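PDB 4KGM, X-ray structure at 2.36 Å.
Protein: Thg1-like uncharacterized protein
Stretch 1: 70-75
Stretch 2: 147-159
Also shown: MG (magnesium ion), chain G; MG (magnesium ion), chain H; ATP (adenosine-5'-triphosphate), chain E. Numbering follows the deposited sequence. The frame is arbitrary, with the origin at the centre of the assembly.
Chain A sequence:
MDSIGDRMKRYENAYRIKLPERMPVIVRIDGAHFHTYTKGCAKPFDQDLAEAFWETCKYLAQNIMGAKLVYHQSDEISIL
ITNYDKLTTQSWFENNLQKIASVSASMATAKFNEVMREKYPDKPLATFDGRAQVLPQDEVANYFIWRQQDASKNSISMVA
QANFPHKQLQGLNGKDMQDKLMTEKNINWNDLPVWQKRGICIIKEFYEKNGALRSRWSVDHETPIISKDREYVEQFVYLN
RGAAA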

# COMPACT_ATOMS: atom_id res chain seq x y z
N VAL A 70 3.17 26.54 2.67
CA VAL A 70 1.75 26.21 2.63
C VAL A 70 1.08 27.07 1.56
O VAL A 70 1.38 28.25 1.42
N TYR A 71 0.17 26.47 0.79
CA TYR A 71 -0.56 27.20 -0.24
C TYR A 71 -2.06 27.08 -0.05
O TYR A 71 -2.60 25.97 0.03
N HIS A 72 -2.74 28.22 0.03
CA HIS A 72 -4.20 28.22 0.16
C HIS A 72 -4.92 28.69 -1.09
O HIS A 72 -4.47 29.59 -1.79
N GLN A 73 -6.06 28.05 -1.35
CA GLN A 73 -6.96 28.45 -2.42
C GLN A 73 -8.32 27.80 -2.17
O GLN A 73 -8.38 26.60 -1.87
N SER A 74 -9.38 28.59 -2.27
CA SER A 74 -10.74 28.11 -1.98
C SER A 74 -10.82 27.44 -0.61
O SER A 74 -10.54 28.06 0.42
N ASP A 75 -11.19 26.16 -0.60
CA ASP A 75 -11.33 25.42 0.65
C ASP A 75 -10.25 24.34 0.79
O ASP A 75 -10.41 23.39 1.55
N ARG A 147 -1.70 23.74 -8.98
CA ARG A 147 -2.69 24.21 -8.01
C ARG A 147 -3.12 25.64 -8.29
O ARG A 147 -4.28 26.00 -8.08
N GLN A 148 -2.18 26.47 -8.75
CA GLN A 148 -2.50 27.85 -9.11
C GLN A 148 -3.36 27.91 -10.37
O GLN A 148 -4.21 28.79 -10.50
N GLN A 149 -3.13 26.99 -11.29
CA GLN A 149 -3.93 26.91 -12.51
C GLN A 149 -5.34 26.44 -12.20
O GLN A 149 -6.29 26.76 -12.91
N ASP A 150 -5.48 25.68 -11.11
CA ASP A 150 -6.78 25.25 -10.64
C ASP A 150 -7.41 26.35 -9.79
O ASP A 150 -8.62 26.38 -9.58
N ALA A 151 -6.56 27.25 -9.30
CA ALA A 151 -7.01 28.39 -8.51
C ALA A 151 -7.67 29.44 -9.39
O ALA A 151 -8.72 29.99 -9.04
N SER A 152 -7.05 29.72 -10.53
CA SER A 152 -7.54 30.74 -11.45
C SER A 152 -8.83 30.31 -12.14
O SER A 152 -9.75 31.11 -12.30
N LYS A 153 -8.90 29.04 -12.54
CA LYS A 153 -10.08 28.52 -13.21
C LYS A 153 -11.28 28.51 -12.26
O LYS A 153 -12.42 28.73 -12.68
N ASN A 154 -11.02 28.26 -10.98
CA ASN A 154 -12.05 28.33 -9.96
C ASN A 154 -12.40 29.77 -9.61
O ASN A 154 -13.55 30.09 -9.30
N SER A 155 -11.40 30.65 -9.68
CA SER A 155 -11.58 32.06 -9.36
C SER A 155 -12.53 32.74 -10.33
O SER A 155 -13.45 33.45 -9.92
N ILE A 156 -12.31 32.53 -11.62
CA ILE A 156 -13.14 33.11 -12.66
C ILE A 156 -14.58 32.59 -12.57
O ILE A 156 -15.53 33.35 -12.70
N SER A 157 -14.71 31.29 -12.34
CA SER A 157 -16.03 30.67 -12.24
C SER A 157 -16.80 31.17 -11.02
O SER A 157 -18.01 31.40 -11.10
N MET A 158 -16.11 31.34 -9.90
CA MET A 158 -16.73 31.81 -8.67
C MET A 158 -17.26 33.23 -8.81
O MET A 158 -18.38 33.53 -8.39
N VAL A 159 -16.46 34.10 -9.40
CA VAL A 159 -16.85 35.49 -9.62
C VAL A 159 -18.03 35.58 -10.58
O VAL A 159 -19.01 36.28 -10.31

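Strand 70-73 runs nearly parallel to helix 147-159, with 18° between their N-to-C directions and 9.4 Å between axes at closest approach. The nearest pair of CA atoms, those of Gln73 and Ala151, lies 6.1 Å apart. The contact buries 316 Å², both sides summed. Alternation along the strand decides which side chains enter it: the CA-to-CB bonds of Tyr71 and Gln73 point toward the helix, while Val70 and His72 remain out of reach. On the helix, Arg147, Ala151, Asn154 and Met158 point toward the strand, the spacing of three to four residues expected for one helical face.

Van der Waals packing centres on Tyr71 and Ala151. Tyr71 takes chi1 t with chi2 at 78°, and its ring reaches Arg147, Gln148 and Ala151. Ala151 CB sits at the ring edge, near its plane, 3.2 Å from Tyr71 OH. The same OH is 3.5 Å from Gln148 CG, and Tyr71 CE2 is 3.8 Å from Arg147 CB; both Arg147 and Gln148 have chi1 m. These are contacts with carbon atoms, and the hydroxyl finds its hydrogen bond elsewhere in the structure. Gln73 approaches Ala151 too, its CG 3.5 Å from Ala151 CB.

Polar groups meet across the interface without any hydrogen bond between the stretches. Gln73, with chi1 t and chi2 between wells at -103°, carries its amide to the helix: NE2 lies 3.6 Å from Arg147 O and 3.7 Å from Asp150 OD1. The CA-to-CB bond of Asp150 points sideways, but with chi1 t its carboxylate comes nearer the strand. Gln73 OE1 is 3.9 Å from Asn154 ND2; it accepts a hydrogen bond from Ser74 OG at 2.9 Å. Ser74, chi1 m, also places OG 4.2 Å from Met158 SD, where the methionine rotamer is m, t, p. A weak hydrogen bond from His72 NE2 to Ser74 O, 2.7 Å with an angle of 125° at the hydrogen, lies within the first stretch; the His72 side chain itself is out of reach of the helix.

Beyond the strand, Asp75 (chi1 p) makes no contact with the helix and instead bridges both magnesium ions. Asp75 OD2 binds MG of chain G at 2.1 Å, and Asp75 OD1 binds MG of chain H at 2.4 Å. ATP O2A joins the two metals, 2.4 Å from MG of chain G and 2.1 Å from MG of chain H; the O atom of water 1 lies 2.0 Å from the latter ion.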

# COMPACT_ATOMS: atom_id res chain seq x y z
CB VAL A 70 1.06 26.48 3.98
CG1 VAL A 70 -0.38 26.00 3.94
CG2 VAL A 70 1.82 25.79 5.10
CB TYR A 71 -0.17 26.70 -1.63
CG TYR A 71 -1.01 27.28 -2.74
CD1 TYR A 71 -0.79 28.58 -3.20
CD2 TYR A 71 -2.03 26.55 -3.33
CE1 TYR A 71 -1.56 29.12 -4.21
CE2 TYR A 71 -2.81 27.08 -4.34
CZ TYR A 71 -2.56 28.37 -4.78
OH TYR A 71 -3.33 28.90 -5.79
CB HIS A 72 -4.65 29.07 1.35
CG HIS A 72 -6.14 29.26 1.41
ND1 HIS A 72 -6.75 30.43 1.03
CD2 HIS A 72 -7.13 28.41 1.76
CE1 HIS A 72 -8.06 30.31 1.17
NE2 HIS A 72 -8.32 29.09 1.61
CB GLN A 73 -6.41 28.03 -3.78
CG GLN A 73 -7.47 27.81 -4.84
CD GLN A 73 -7.76 26.34 -5.08
OE1 GLN A 73 -8.88 25.87 -4.88
NE2 GLN A 73 -6.74 25.61 -5.52
CB SER A 74 -11.21 27.14 -3.07
OG SER A 74 -11.07 27.70 -4.36
CB ASP A 75 -12.71 24.77 0.74
CG ASP A 75 -12.91 23.68 -0.30
OD1 ASP A 75 -12.30 23.77 -1.39
OD2 ASP A 75 -13.67 22.73 -0.02
CB ARG A 147 -2.14 24.08 -6.59
CG ARG A 147 -1.98 22.64 -6.11
CD ARG A 147 -3.33 22.00 -5.81
NE ARG A 147 -3.89 21.31 -6.97
CZ ARG A 147 -5.15 20.89 -7.05
NH1 ARG A 147 -5.99 21.11 -6.04
NH2 ARG A 147 -5.58 20.27 -8.14
CB GLN A 148 -1.22 28.67 -9.31
CG GLN A 148 -0.62 29.21 -8.02
CD GLN A 148 0.51 30.19 -8.27
OE1 GLN A 148 1.10 30.20 -9.36
NE2 GLN A 148 0.82 31.01 -7.28
CB GLN A 149 -3.27 26.00 -13.55
CG GLN A 149 -1.99 26.57 -14.15
CD GLN A 149 -1.30 25.60 -15.10
OE1 GLN A 149 -1.85 24.55 -15.45
NE2 GLN A 149 -0.09 25.95 -15.53
CB ASP A 150 -6.66 23.96 -9.83
CG ASP A 150 -8.01 23.42 -9.39
OD1 ASP A 150 -8.43 23.74 -8.26
OD2 ASP A 150 -8.64 22.67 -10.17
CB ALA A 151 -5.85 28.99 -7.74
CB SER A 152 -6.48 31.09 -12.49
OG SER A 152 -5.32 31.64 -11.88
CB LYS A 153 -9.83 27.12 -13.76
CG LYS A 153 -10.93 26.60 -14.67
CD LYS A 153 -10.54 25.29 -15.34
CE LYS A 153 -10.32 24.18 -14.32
NZ LYS A 153 -9.98 22.89 -14.97
CB ASN A 154 -11.62 27.59 -8.69
CG ASN A 154 -11.77 26.08 -8.82
OD1 ASN A 154 -12.73 25.59 -9.41
ND2 ASN A 154 -10.81 25.34 -8.27
CB SER A 155 -10.23 32.77 -9.37
OG SER A 155 -10.37 34.12 -8.95
CB ILE A 156 -12.58 32.83 -14.07
CG1 ILE A 156 -11.16 33.39 -14.20
CG2 ILE A 156 -13.48 33.41 -15.14
CD1 ILE A 156 -10.55 33.21 -15.57
CB SER A 157 -15.91 29.14 -12.19
OG SER A 157 -17.18 28.54 -12.08
CB MET A 158 -15.75 31.72 -7.49
CG MET A 158 -15.60 30.32 -6.91
SD MET A 158 -14.16 30.14 -5.83
CE MET A 158 -14.54 31.33 -4.54
CB VAL A 159 -15.68 36.32 -10.18
CG1 VAL A 159 -16.16 37.69 -10.64
CG2 VAL A 159 -14.58 36.46 -9.13
MG MG G . -14.20 20.71 -0.48
MG MG H . -12.23 21.90 -2.80
PG ATP E . -16.48 18.07 -1.21
O1G ATP E . -16.31 17.64 -2.64
O2G ATP E . -17.10 17.04 -0.30
O3G ATP E . -15.24 18.73 -0.63
PB ATP E . -17.21 20.77 -1.62
O1B ATP E . -16.19 21.26 -0.61
O2B ATP E . -18.50 21.54 -1.78
O3B ATP E . -17.59 19.24 -1.29
PA ATP E . -15.48 21.81 -3.53
O1A ATP E . -15.28 21.71 -5.03
O2A ATP E . -14.30 21.76 -2.59
O3A ATP E . -16.53 20.68 -3.07
O5' ATP E . -16.33 23.14 -3.21
C5' ATP E . -15.70 24.29 -2.64
C4' ATP E . -16.77 25.32 -2.30
O4' ATP E . -16.28 26.26 -1.33
C3' ATP E . -17.19 26.12 -3.52
O3' ATP E . -18.53 25.77 -3.88
C2' ATP E . -17.12 27.57 -3.10
O2' ATP E . -18.38 28.22 -3.34
C1' ATP E . -16.81 27.55 -1.62
N9 ATP E . -15.82 28.61 -1.27
C8 ATP E . -14.48 28.51 -1.33
N7 ATP E . -13.88 29.66 -0.94
C5 ATP E . -14.85 30.53 -0.61
C6 ATP E . -14.91 31.92 -0.11
N6 ATP E . -13.78 32.63 0.12
N1 ATP E . -16.13 32.46 0.11
C2 ATP E . -17.26 31.76 -0.11
N3 ATP E . -17.28 30.50 -0.56
C4 ATP E . -16.13 29.83 -0.82
O HOH W 1 -11.47 20.76 -4.21